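PDB 4GYI: Rio2 kinase from Chaetomium thermophilum, which binds ADP and magnesium, probably phosphorylates protein serines and threonines, and plays an ATPase-dependent part on the maturing pre-40S ribosomal subunit. Local coordinates for residues K162-M167 and H186-S191; A169-E172 and P178-I181. One frame throughout, in Å; residues are numbered along the deposited sequence.

Interaction 1. Residues K162-M167 and H186-S191; sequences KEFAFM and HTIVMS. With ADP (adenosine-5'-diphosphate), chain B.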
loop_
_atom_site.group_PDB
_atom_site.type_symbol
_atom_site.label_atom_id
_atom_site.label_comp_id
_atom_site.label_asym_id
_atom_site.label_seq_id
_atom_site.Cartn_x
_atom_site.Cartn_y
_atom_site.Cartn_z
ATOM N N LYS A 162 3.975 5.140 -4.848
ATOM C CA LYS A 162 2.943 5.309 -5.860
ATOM C C LYS A 162 1.563 5.530 -5.254
ATOM O O LYS A 162 0.861 6.485 -5.611
ATOM C CB LYS A 162 2.896 4.100 -6.806
ATOM C CG LYS A 162 1.786 4.209 -7.860
ATOM C CD LYS A 162 2.055 3.320 -9.085
ATOM C CE LYS A 162 0.782 3.090 -9.892
ATOM N NZ LYS A 162 0.938 2.073 -10.967
ATOM N N GLU A 163 1.172 4.641 -4.348
ATOM C CA GLU A 163 -0.162 4.714 -3.746
ATOM C C GLU A 163 -0.356 6.029 -2.996
ATOM O O GLU A 163 -1.433 6.631 -3.024
ATOM C CB GLU A 163 -0.438 3.500 -2.832
ATOM C CG GLU A 163 -1.727 3.621 -1.971
ATOM C CD GLU A 163 -2.163 2.303 -1.299
ATOM O OE1 GLU A 163 -1.304 1.579 -0.761
ATOM O OE2 GLU A 163 -3.375 1.983 -1.300
ATOM N N PHE A 164 0.700 6.480 -2.332
ATOM C CA PHE A 164 0.601 7.675 -1.532
ATOM C C PHE A 164 0.421 8.885 -2.451
ATOM O O PHE A 164 -0.392 9.771 -2.178
ATOM C CB PHE A 164 1.833 7.809 -0.634
ATOM C CG PHE A 164 1.753 8.946 0.358
ATOM C CD1 PHE A 164 1.064 8.792 1.552
ATOM C CD2 PHE A 164 2.401 10.152 0.114
ATOM C CE1 PHE A 164 1.005 9.832 2.484
ATOM C CE2 PHE A 164 2.343 11.192 1.037
ATOM C CZ PHE A 164 1.636 11.030 2.220
ATOM N N ALA A 165 1.153 8.896 -3.560
ATOM C CA ALA A 165 1.066 9.997 -4.509
ATOM C C ALA A 165 -0.339 10.070 -5.108
ATOM O O ALA A 165 -0.894 11.150 -5.295
ATOM C CB ALA A 165 2.100 9.822 -5.602
ATOM N N PHE A 166 -0.913 8.910 -5.413
ATOM C CA PHE A 166 -2.260 8.880 -5.959
ATOM C C PHE A 166 -3.293 9.236 -4.927
ATOM O O PHE A 166 -4.280 9.886 -5.250
ATOM C CB PHE A 166 -2.584 7.539 -6.606
ATOM C CG PHE A 166 -2.022 7.404 -7.980
ATOM C CD1 PHE A 166 -1.970 8.503 -8.822
ATOM C CD2 PHE A 166 -1.540 6.201 -8.431
ATOM C CE1 PHE A 166 -1.441 8.397 -10.095
ATOM C CE2 PHE A 166 -1.023 6.093 -9.704
ATOM C CZ PHE A 166 -0.964 7.194 -10.530
ATOM N N MET A 167 -3.069 8.837 -3.682
ATOM C CA MET A 167 -4.035 9.169 -2.648
ATOM C C MET A 167 -4.021 10.673 -2.401
ATOM O O MET A 167 -5.072 11.271 -2.216
ATOM C CB MET A 167 -3.782 8.358 -1.375
ATOM C CG MET A 167 -4.822 8.537 -0.270
ATOM S SD MET A 167 -4.340 7.596 1.211
ATOM C CE MET A 167 -4.108 5.963 0.480
ATOM N N HIS A 186 8.169 1.201 2.599
ATOM C CA HIS A 186 7.049 0.409 2.078
ATOM C C HIS A 186 5.718 0.650 2.812
ATOM O O HIS A 186 4.792 -0.167 2.725
ATOM C CB HIS A 186 7.384 -1.087 2.115
ATOM C CG HIS A 186 7.720 -1.613 3.485
ATOM N ND1 HIS A 186 8.470 -0.903 4.401
ATOM C CD2 HIS A 186 7.434 -2.796 4.078
ATOM C CE1 HIS A 186 8.629 -1.623 5.498
ATOM N NE2 HIS A 186 8.002 -2.772 5.334
ATOM N N THR A 187 5.614 1.755 3.539
ATOM C CA THR A 187 4.465 1.918 4.426
ATOM C C THR A 187 3.720 3.213 4.189
ATOM O O THR A 187 4.297 4.195 3.726
ATOM C CB THR A 187 4.868 1.826 5.926
ATOM O OG1 THR A 187 5.576 3.014 6.316
ATOM C CG2 THR A 187 5.746 0.627 6.159
ATOM N N ILE A 188 2.431 3.217 4.506
ATOM C CA ILE A 188 1.675 4.451 4.448
ATOM C C ILE A 188 0.872 4.562 5.710
ATOM O O ILE A 188 0.328 3.561 6.170
ATOM C CB ILE A 188 0.684 4.470 3.276
ATOM C CG1 ILE A 188 1.431 4.471 1.940
ATOM C CG2 ILE A 188 -0.235 5.706 3.366
ATOM C CD1 ILE A 188 0.503 4.483 0.739
ATOM N N VAL A 189 0.813 5.765 6.276
ATOM C CA VAL A 189 -0.096 6.038 7.371
ATOM C C VAL A 189 -1.221 6.856 6.782
ATOM O O VAL A 189 -0.970 7.838 6.108
ATOM C CB VAL A 189 0.579 6.826 8.519
ATOM C CG1 VAL A 189 -0.451 7.215 9.567
ATOM C CG2 VAL A 189 1.675 5.999 9.161
ATOM N N MET A 190 -2.464 6.438 6.998
ATOM C CA MET A 190 -3.581 7.172 6.434
ATOM C C MET A 190 -4.731 7.197 7.443
ATOM O O MET A 190 -4.730 6.428 8.406
ATOM C CB MET A 190 -4.037 6.490 5.142
ATOM C CG MET A 190 -4.762 5.173 5.395
ATOM S SD MET A 190 -5.156 4.243 3.908
ATOM C CE MET A 190 -3.625 3.391 3.597
ATOM N N SER A 191 -5.713 8.065 7.222
ATOM C CA SER A 191 -6.834 8.151 8.153
ATOM C C SER A 191 -7.588 6.827 8.173
ATOM O O SER A 191 -7.551 6.060 7.210
ATOM C CB SER A 191 -7.785 9.297 7.789
ATOM O OG SER A 191 -8.520 8.997 6.622
HETATM P PB ADP B . -4.706 -4.689 0.154
HETATM O O1B ADP B . -3.910 -5.722 0.914
HETATM O O2B ADP B . -5.959 -5.136 -0.558
HETATM O O3B ADP B . -3.664 -3.910 -0.768
HETATM P PA ADP B . -6.261 -2.433 1.068
HETATM O O1A ADP B . -7.228 -2.905 0.016
HETATM O O2A ADP B . -5.699 -1.024 0.940
HETATM O O3A ADP B . -5.059 -3.498 1.209
HETATM O "O5'" ADP B . -6.961 -2.659 2.487
HETATM C "C5'" ADP B . -7.414 -3.970 2.851
HETATM C "C4'" ADP B . -8.593 -3.858 3.816
HETATM O "O4'" ADP B . -8.233 -3.059 4.957
HETATM C "C3'" ADP B . -9.825 -3.166 3.233
HETATM O "O3'" ADP B . -10.697 -4.049 2.520
HETATM C "C2'" ADP B . -10.499 -2.578 4.454
HETATM O "O2'" ADP B . -11.174 -3.605 5.189
HETATM C "C1'" ADP B . -9.328 -2.215 5.333
HETATM N N9 ADP B . -8.850 -0.830 5.147
HETATM C C8 ADP B . -7.775 -0.463 4.424
HETATM N N7 ADP B . -7.568 0.879 4.493
HETATM C C5 ADP B . -8.535 1.364 5.299
HETATM C C6 ADP B . -8.909 2.692 5.817
HETATM N N6 ADP B . -8.187 3.779 5.476
HETATM N N1 ADP B . -9.980 2.772 6.632
HETATM C C2 ADP B . -10.703 1.688 6.993
HETATM N N3 ADP B . -10.418 0.451 6.566
HETATM C C4 ADP B . -9.371 0.238 5.729
#

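Interaction 2. Residues A169-E172 and P178-I181; sequences ALYE and PEPI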
loop_
_atom_site.group_PDB
_atom_site.type_symbol
_atom_site.label_atom_id
_atom_site.label_comp_id
_atom_site.label_asym_id
_atom_site.label_seq_id
_atom_site.Cartn_x
_atom_site.Cartn_y
_atom_site.Cartn_z
ATOM N N ALA A 169 -3.221 13.040 -4.705
ATOM C CA ALA A 169 -3.844 13.690 -5.860
ATOM C C ALA A 169 -5.357 13.553 -5.771
ATOM O O ALA A 169 -6.092 14.506 -5.996
ATOM C CB ALA A 169 -3.327 13.089 -7.190
ATOM N N LEU A 170 -5.823 12.363 -5.412
ATOM C CA LEU A 170 -7.253 12.099 -5.423
ATOM C C LEU A 170 -7.915 12.834 -4.280
ATOM O O LEU A 170 -8.991 13.400 -4.432
ATOM C CB LEU A 170 -7.528 10.596 -5.321
ATOM C CG LEU A 170 -7.149 9.828 -6.582
ATOM C CD1 LEU A 170 -7.132 8.342 -6.321
ATOM C CD2 LEU A 170 -8.127 10.174 -7.702
ATOM N N TYR A 171 -7.265 12.815 -3.127
ATOM C CA TYR A 171 -7.809 13.478 -1.951
ATOM C C TYR A 171 -7.954 14.987 -2.186
ATOM O O TYR A 171 -8.962 15.586 -1.819
ATOM C CB TYR A 171 -6.924 13.216 -0.737
ATOM C CG TYR A 171 -7.462 13.821 0.534
ATOM C CD1 TYR A 171 -8.467 13.191 1.248
ATOM C CD2 TYR A 171 -6.967 15.027 1.019
ATOM C CE1 TYR A 171 -8.974 13.743 2.409
ATOM C CE2 TYR A 171 -7.467 15.585 2.184
ATOM C CZ TYR A 171 -8.472 14.936 2.873
ATOM O OH TYR A 171 -8.973 15.477 4.039
ATOM N N GLU A 172 -6.953 15.594 -2.810
ATOM C CA GLU A 172 -6.977 17.039 -3.057
ATOM C C GLU A 172 -7.985 17.441 -4.143
ATOM O O GLU A 172 -8.557 18.527 -4.095
ATOM C CB GLU A 172 -5.571 17.556 -3.357
ATOM C CG GLU A 172 -4.670 17.579 -2.122
ATOM C CD GLU A 172 -3.180 17.544 -2.463
ATOM O OE1 GLU A 172 -2.833 17.255 -3.635
ATOM O OE2 GLU A 172 -2.354 17.793 -1.553
ATOM N N PRO A 178 -9.233 7.857 1.541
ATOM C CA PRO A 178 -8.751 8.208 2.880
ATOM C C PRO A 178 -7.822 9.409 2.806
ATOM O O PRO A 178 -7.213 9.635 1.768
ATOM C CB PRO A 178 -7.953 6.963 3.307
ATOM C CG PRO A 178 -8.473 5.861 2.448
ATOM C CD PRO A 178 -8.810 6.508 1.136
ATOM N N GLU A 179 -7.703 10.180 3.880
ATOM C CA GLU A 179 -6.684 11.232 3.890
ATOM C C GLU A 179 -5.289 10.638 4.058
ATOM O O GLU A 179 -5.018 9.941 5.037
ATOM C CB GLU A 179 -6.930 12.256 4.996
ATOM C CG GLU A 179 -5.758 13.204 5.180
ATOM C CD GLU A 179 -6.002 14.244 6.258
ATOM O OE1 GLU A 179 -7.179 14.483 6.597
ATOM O OE2 GLU A 179 -5.017 14.824 6.760
ATOM N N PRO A 180 -4.398 10.909 3.103
ATOM C CA PRO A 180 -3.037 10.389 3.247
ATOM C C PRO A 180 -2.302 11.219 4.298
ATOM O O PRO A 180 -2.405 12.447 4.291
ATOM C CB PRO A 180 -2.430 10.621 1.862
ATOM C CG PRO A 180 -3.125 11.878 1.359
ATOM C CD PRO A 180 -4.541 11.824 1.950
ATOM N N ILE A 181 -1.566 10.577 5.194
ATOM C CA ILE A 181 -0.911 11.333 6.266
ATOM C C ILE A 181 0.616 11.326 6.190
ATOM O O ILE A 181 1.241 12.358 6.350
ATOM C CB ILE A 181 -1.367 10.856 7.653
ATOM C CG1 ILE A 181 -2.881 11.063 7.803
ATOM C CG2 ILE A 181 -0.609 11.593 8.748
ATOM C CD1 ILE A 181 -3.484 10.321 8.979
#

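Interaction 1. Residues K162-M167 and H186-S191
Ile188 points its CD1 methyl at helix 162-167, where it meets the aliphatic part of Glu163, 3.6 Å from CG, and lies close to Phe164 N. This is the helix C to sheet contact of the protein-kinase N-lobe: a single helix runs along the five-stranded antiparallel sheet, here only 28° from the direction of strand 187-191. The two branches of Ile188 divide the work. The CG1 branch, extended at chi2 (180°), carries CD1 in between Glu163 and Phe164, while Ile188 CG2 comes up to the edge of the Phe164 ring, 3.8 Å from Phe164 CD1 and near the ring plane. One turn further along the helix, Met167 crosses Met190 at about a right angle, its CE 4.0 Å from Met190 SD.

Polar chemistry begins just beyond this apolar layer. The Glu163 carboxylate passes Ile188 to form a salt bridge through OE2 with Lys125, the classical lysine-glutamate pair of protein kinases, and OE2 also accepts a bond from Phe259 N. Lys125 in turn binds ADP, so the packing at Glu163 probably contributes to placing Lys125 at the nucleotide. At the far end of the strand the adenine amino group is gripped twice: N6 donates to Ser191 O at 2.9 Å and, weakly, to Met190 SD at 3.4 Å, the latter with an N-H...S angle of 157°.

Interaction 2. Residues A169-E172 and P178-I181
Tyr171 lays one face of its ring against the backbone and side chain of Glu179 and against CD of Pro180. Its CG stands anti to the backbone N (chi1 -177°), which swings the ring off the helix toward residues 178-180, and the second torsion turns the ring to face them. Glu179 CA sits over that face, 4.0 Å from the ring centroid and 27° off the normal, in a CH-pi contact. Pro180 CD makes a second, off-centre CH-pi contact from the same side of the ring, nearer its CG end and 3.8 Å from Tyr171 CG.

Such a contact closes the short connection between helix C and strand 4 of the kinase N-lobe, tying the last turn of helix 149-172 to the start of strand 180-184. Glu179 follows the ring outward. Its CB lies 3.6 Å from Tyr171 CE1, and the fully extended chain takes CG out over the ring rim and the carboxylate on toward the phenol, with OE1 3.3 Å from Tyr171 OH and the carboxylate plane 40° from that of the ring. An alanine here would retain CA and CB against the ring, but the phenolic OH would probably lose the CG and carboxylate that lie beside it.

Behind the contact, Glu179 N is bonded to Ser191 OG, which probably helps hold the backbone that carries CA over the tyrosine, and Pro180 also leans on Phe164 and Met167. Pro178 faces the other way, touching ADP with its ring, while its carbonyl oxygen lies 3.8 Å from Tyr171 CD1.

In the fold
Both contacts join helix 149-172 to the same sheet, interaction 1 through strand 187-191 and interaction 2 through the start of strand 180-184 and the residues leading into it. Interaction 1 is buried near the centre of the chain and relies on aliphatic, sulfur-bearing and one aromatic side chain, Phe164, met at its edge, with its one charged group directed to the nucleotide site. Interaction 2 lies nearer the surface, buries less area (157 against 248 Å²) and depends on the exposed Tyr171, met over its face. The strands are paired by Ile181 N and Val189 O, 2.9 Å apart in a probable hydrogen bond, and Phe164 CE1 packs on Pro180 CB, so the two contacts form one continuous interface.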